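PDB 3U4J: NAD-dependent aldehyde dehydrogenase from Sinorhizobium meliloti, which probably oxidises aldehydes to carboxylic acids with NAD or NADP as the electron acceptor. Local coordinates for residues 424-435 / 448-459. Residues are numbered along the deposited sequence; the frame is centred on the assembly and turned at random.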
loop_
_atom_site.group_PDB
_atom_site.type_symbol
_atom_site.label_atom_id
_atom_site.label_comp_id
_atom_site.label_asym_id
_atom_site.label_seq_id
_atom_site.Cartn_x
_atom_site.Cartn_y
_atom_site.Cartn_z
ATOM N N ASN A 424 22.789 14.531 16.420
ATOM C CA ASN A 424 23.047 14.646 14.970
ATOM C C ASN A 424 24.472 15.032 14.526
ATOM O O ASN A 424 24.775 15.012 13.333
ATOM C CB ASN A 424 22.055 15.635 14.352
ATOM C CG ASN A 424 20.660 15.046 14.207
ATOM O OD1 ASN A 424 20.476 13.817 14.203
ATOM N ND2 ASN A 424 19.666 15.909 14.088
ATOM N N ALA A 425 25.326 15.387 15.489
ATOM C CA ALA A 425 26.690 15.847 15.228
ATOM C C ALA A 425 27.569 14.633 14.982
ATOM O O ALA A 425 28.577 14.440 15.653
ATOM C CB ALA A 425 27.232 16.638 16.424
ATOM N N THR A 426 27.183 13.815 14.011
ATOM C CA THR A 426 27.902 12.595 13.710
ATOM C C THR A 426 27.826 12.406 12.204
ATOM O O THR A 426 26.886 12.891 11.559
ATOM C CB THR A 426 27.266 11.402 14.460
ATOM O OG1 THR A 426 27.856 10.176 14.019
ATOM C CG2 THR A 426 25.728 11.361 14.234
ATOM N N GLU A 427 28.810 11.722 11.620
ATOM C CA GLU A 427 28.661 11.293 10.225
ATOM C C GLU A 427 27.755 10.049 10.083
ATOM O O GLU A 427 27.348 9.691 8.974
ATOM C CB GLU A 427 30.040 11.052 9.580
ATOM C CG GLU A 427 30.860 12.341 9.443
ATOM C CD GLU A 427 32.215 12.129 8.785
ATOM O OE1 GLU A 427 32.324 11.283 7.863
ATOM O OE2 GLU A 427 33.171 12.832 9.187
ATOM N N PHE A 428 27.456 9.406 11.212
ATOM C CA PHE A 428 26.667 8.170 11.255
ATOM C C PHE A 428 25.184 8.496 11.394
ATOM O O PHE A 428 24.815 9.649 11.635
ATOM C CB PHE A 428 27.056 7.319 12.456
ATOM C CG PHE A 428 28.462 6.758 12.402
ATOM C CD1 PHE A 428 28.804 5.757 11.483
ATOM C CD2 PHE A 428 29.424 7.186 13.315
ATOM C CE1 PHE A 428 30.097 5.201 11.469
ATOM C CE2 PHE A 428 30.730 6.655 13.297
ATOM C CZ PHE A 428 31.062 5.659 12.371
ATOM N N GLY A 429 24.343 7.471 11.300
ATOM C CA GLY A 429 22.899 7.698 11.346
ATOM C C GLY A 429 22.136 6.397 11.428
ATOM O O GLY A 429 21.076 6.249 10.795
ATOM N N LEU A 430 22.644 5.456 12.212
ATOM C CA LEU A 430 22.012 4.139 12.234
ATOM C C LEU A 430 20.873 4.072 13.247
ATOM O O LEU A 430 19.730 3.778 12.878
ATOM C CB LEU A 430 23.020 2.998 12.472
ATOM C CG LEU A 430 22.422 1.592 12.273
ATOM C CD1 LEU A 430 21.728 1.432 10.901
ATOM C CD2 LEU A 430 23.493 0.481 12.444
ATOM N N SER A 431 21.181 4.330 14.517
ATOM C CA SER A 431 20.177 4.185 15.548
ATOM C C SER A 431 20.156 5.340 16.557
ATOM O O SER A 431 21.092 6.137 16.623
ATOM C CB SER A 431 20.397 2.861 16.283
ATOM O OG SER A 431 21.505 2.950 17.161
ATOM N N ALA A 432 19.100 5.395 17.370
ATOM C CA ALA A 432 18.995 6.385 18.449
ATOM C C ALA A 432 17.832 5.991 19.330
ATOM O O ALA A 432 16.858 5.422 18.844
ATOM C CB ALA A 432 18.759 7.793 17.869
ATOM N N SER A 433 17.945 6.272 20.626
ATOM C CA SER A 433 16.841 6.109 21.548
ATOM C C SER A 433 16.580 7.414 22.277
ATOM O O SER A 433 17.523 8.115 22.627
ATOM C CB SER A 433 17.185 5.094 22.630
ATOM O OG SER A 433 17.225 3.788 22.112
ATOM N N VAL A 434 15.305 7.688 22.552
ATOM C CA VAL A 434 14.878 8.806 23.403
ATOM C C VAL A 434 14.105 8.233 24.591
ATOM O O VAL A 434 13.176 7.415 24.412
ATOM C CB VAL A 434 14.024 9.844 22.630
ATOM C CG1 VAL A 434 13.499 10.929 23.580
ATOM C CG2 VAL A 434 14.856 10.479 21.535
ATOM N N TRP A 435 14.532 8.613 25.800
ATOM C CA TRP A 435 13.821 8.259 27.033
ATOM C C TRP A 435 13.159 9.494 27.656
ATOM O O TRP A 435 13.848 10.437 28.042
ATOM C CB TRP A 435 14.775 7.600 28.035
ATOM C CG TRP A 435 15.412 6.288 27.538
ATOM C CD1 TRP A 435 16.449 6.165 26.677
ATOM C CD2 TRP A 435 15.016 4.948 27.890
ATOM N NE1 TRP A 435 16.747 4.821 26.471
ATOM C CE2 TRP A 435 15.883 4.059 27.211
ATOM C CE3 TRP A 435 14.030 4.417 28.737
ATOM C CZ2 TRP A 435 15.781 2.663 27.330
ATOM C CZ3 TRP A 435 13.940 3.035 28.870
ATOM C CH2 TRP A 435 14.807 2.173 28.156
ATOM N N ARG A 448 13.243 14.510 14.883
ATOM C CA ARG A 448 14.350 15.397 14.498
ATOM C C ARG A 448 15.723 14.719 14.445
ATOM O O ARG A 448 16.660 15.296 13.921
ATOM C CB ARG A 448 14.394 16.623 15.420
ATOM C CG ARG A 448 13.264 17.598 15.094
ATOM C CD ARG A 448 12.902 18.534 16.229
ATOM N NE ARG A 448 11.635 19.213 15.906
ATOM C CZ ARG A 448 11.131 20.231 16.616
ATOM N NH1 ARG A 448 11.770 20.677 17.709
ATOM N NH2 ARG A 448 9.999 20.800 16.244
ATOM N N ILE A 449 15.841 13.511 14.983
ATOM C CA ILE A 449 17.142 12.807 14.965
ATOM C C ILE A 449 17.287 12.072 13.624
ATOM O O ILE A 449 16.366 11.367 13.200
ATOM C CB ILE A 449 17.303 11.862 16.169
ATOM C CG1 ILE A 449 17.411 12.709 17.448
ATOM C CG2 ILE A 449 18.537 10.961 16.007
ATOM C CD1 ILE A 449 17.306 11.903 18.753
ATOM N N ARG A 450 18.424 12.277 12.950
ATOM C CA ARG A 450 18.653 11.693 11.622
ATOM C C ARG A 450 19.227 10.282 11.701
ATOM O O ARG A 450 20.417 10.064 11.481
ATOM C CB ARG A 450 19.518 12.634 10.778
ATOM C CG ARG A 450 18.789 13.937 10.497
ATOM C CD ARG A 450 19.746 14.995 10.017
ATOM N NE ARG A 450 19.048 16.242 9.671
ATOM C CZ ARG A 450 19.626 17.250 9.015
ATOM N NH1 ARG A 450 20.906 17.142 8.641
ATOM N NH2 ARG A 450 18.932 18.348 8.719
ATOM N N ALA A 451 18.371 9.330 12.059
ATOM C CA ALA A 451 18.770 7.935 12.209
ATOM C C ALA A 451 17.597 7.055 11.780
ATOM O O ALA A 451 16.445 7.432 11.978
ATOM C CB ALA A 451 19.147 7.631 13.643
ATOM N N GLY A 452 17.897 5.912 11.167
ATOM C CA GLY A 452 16.859 5.031 10.580
ATOM C C GLY A 452 16.188 4.068 11.526
ATOM O O GLY A 452 15.053 3.653 11.281
ATOM N N ARG A 453 16.876 3.699 12.608
ATOM C CA ARG A 453 16.361 2.716 13.558
ATOM C C ARG A 453 16.235 3.453 14.884
ATOM O O ARG A 453 17.253 3.750 15.534
ATOM C CB ARG A 453 17.315 1.509 13.690
ATOM C CG ARG A 453 17.553 0.759 12.373
ATOM C CD ARG A 453 18.582 -0.360 12.513
ATOM N NE ARG A 453 18.073 -1.519 13.289
ATOM C CZ ARG A 453 18.682 -2.711 13.321
ATOM N NH1 ARG A 453 19.764 -2.915 12.576
ATOM N NH2 ARG A 453 18.191 -3.719 14.045
ATOM N N CYS A 454 15.000 3.798 15.255
ATOM C CA CYS A 454 14.782 4.645 16.415
ATOM C C CYS A 454 13.959 3.925 17.441
ATOM O O CYS A 454 13.179 3.029 17.090
ATOM C CB CYS A 454 14.073 5.930 15.968
ATOM S SG CYS A 454 15.185 7.059 15.131
ATOM N N TRP A 455 14.144 4.307 18.710
ATOM C CA TRP A 455 13.405 3.714 19.803
ATOM C C TRP A 455 12.982 4.838 20.759
ATOM O O TRP A 455 13.733 5.807 20.952
ATOM C CB TRP A 455 14.267 2.757 20.619
ATOM C CG TRP A 455 14.451 1.425 20.080
ATOM C CD1 TRP A 455 13.784 0.302 20.454
ATOM C CD2 TRP A 455 15.385 1.034 19.072
ATOM N NE1 TRP A 455 14.254 -0.787 19.742
ATOM C CE2 TRP A 455 15.239 -0.360 18.886
ATOM C CE3 TRP A 455 16.335 1.725 18.302
ATOM C CZ2 TRP A 455 15.997 -1.082 17.944
ATOM C CZ3 TRP A 455 17.104 1.000 17.383
ATOM C CH2 TRP A 455 16.923 -0.387 17.216
ATOM N N ILE A 456 11.791 4.703 21.332
ATOM C CA ILE A 456 11.395 5.561 22.452
ATOM C C ILE A 456 11.244 4.681 23.687
ATOM O O ILE A 456 10.553 3.657 23.626
ATOM C CB ILE A 456 10.070 6.378 22.158
ATOM C CG1 ILE A 456 10.357 7.490 21.148
ATOM C CG2 ILE A 456 9.518 7.018 23.482
ATOM C CD1 ILE A 456 9.135 8.232 20.643
ATOM N N ASN A 457 11.909 5.046 24.791
ATOM C CA ASN A 457 11.783 4.296 26.058
ATOM C C ASN A 457 12.135 2.812 25.929
ATOM O O ASN A 457 11.508 1.925 26.547
ATOM C CB ASN A 457 10.379 4.473 26.660
ATOM C CG ASN A 457 10.078 5.925 27.030
ATOM O OD1 ASN A 457 8.918 6.377 26.970
ATOM N ND2 ASN A 457 11.113 6.661 27.418
ATOM N N SER A 458 13.116 2.544 25.081
ATOM C CA SER A 458 13.515 1.186 24.790
ATOM C C SER A 458 14.821 1.256 23.999
ATOM O O SER A 458 15.284 2.338 23.625
ATOM C CB SER A 458 12.405 0.460 23.989
ATOM O OG SER A 458 11.921 1.284 22.947
ATOM N N VAL A 459 15.438 0.106 23.759
ATOM C CA VAL A 459 16.694 0.064 23.012
ATOM C C VAL A 459 16.900 -1.384 22.547
ATOM O O VAL A 459 16.361 -2.321 23.157
ATOM C CB VAL A 459 17.886 0.570 23.875
ATOM C CG1 VAL A 459 18.169 -0.403 25.034
ATOM C CG2 VAL A 459 19.138 0.768 23.039
HETATM O O HOH W 1 23.081 15.650 10.488
#
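A beta-alpha-beta unit of the aldehyde dehydrogenase fold brings strands 431-435 and 453-456 together in parallel, joined by helix 439-448; their axes pass 4.7 Å apart. Backbone bonds alternate between the strands from Arg453 N to Leu430 O through to Asn457 N and Val434 O (2.7 Å), and strand 453-456 carries the sheet on into a second subunit. Ahead of the ladder, the amide of Asn424 grips the end of the helix: ND2 donates to Arg448 O (3.1 Å) with the acceptor in the amide plane, while OD1 takes an almost straight bond from Arg450 N (2.9 Å, 177°). These two bonds fix the amide's rotation. On the face toward the helix, Ala432 CB meets Ile449 CG2 at 3.7 Å, and Val434 CG2 reaches Ile449 CD1. On the other face, Ser433 OG, beside its own backbone N (chi1 -71°), donates to Ser458 O in the carbonyl plane. The Trp435 indole lies flat against the turn after the second strand, with Ser458 N over the same face as Asn457 CA; its NE1 bonds Gln277 of strand 275-279. A serine in place of Trp435 would probably leave this turn without its flat support and Gln277 without the indole donor. Asn457 CA makes a CH-pi contact with the six-membered ring of Trp435, 3.8 Å from its centroid and 22° off the normal.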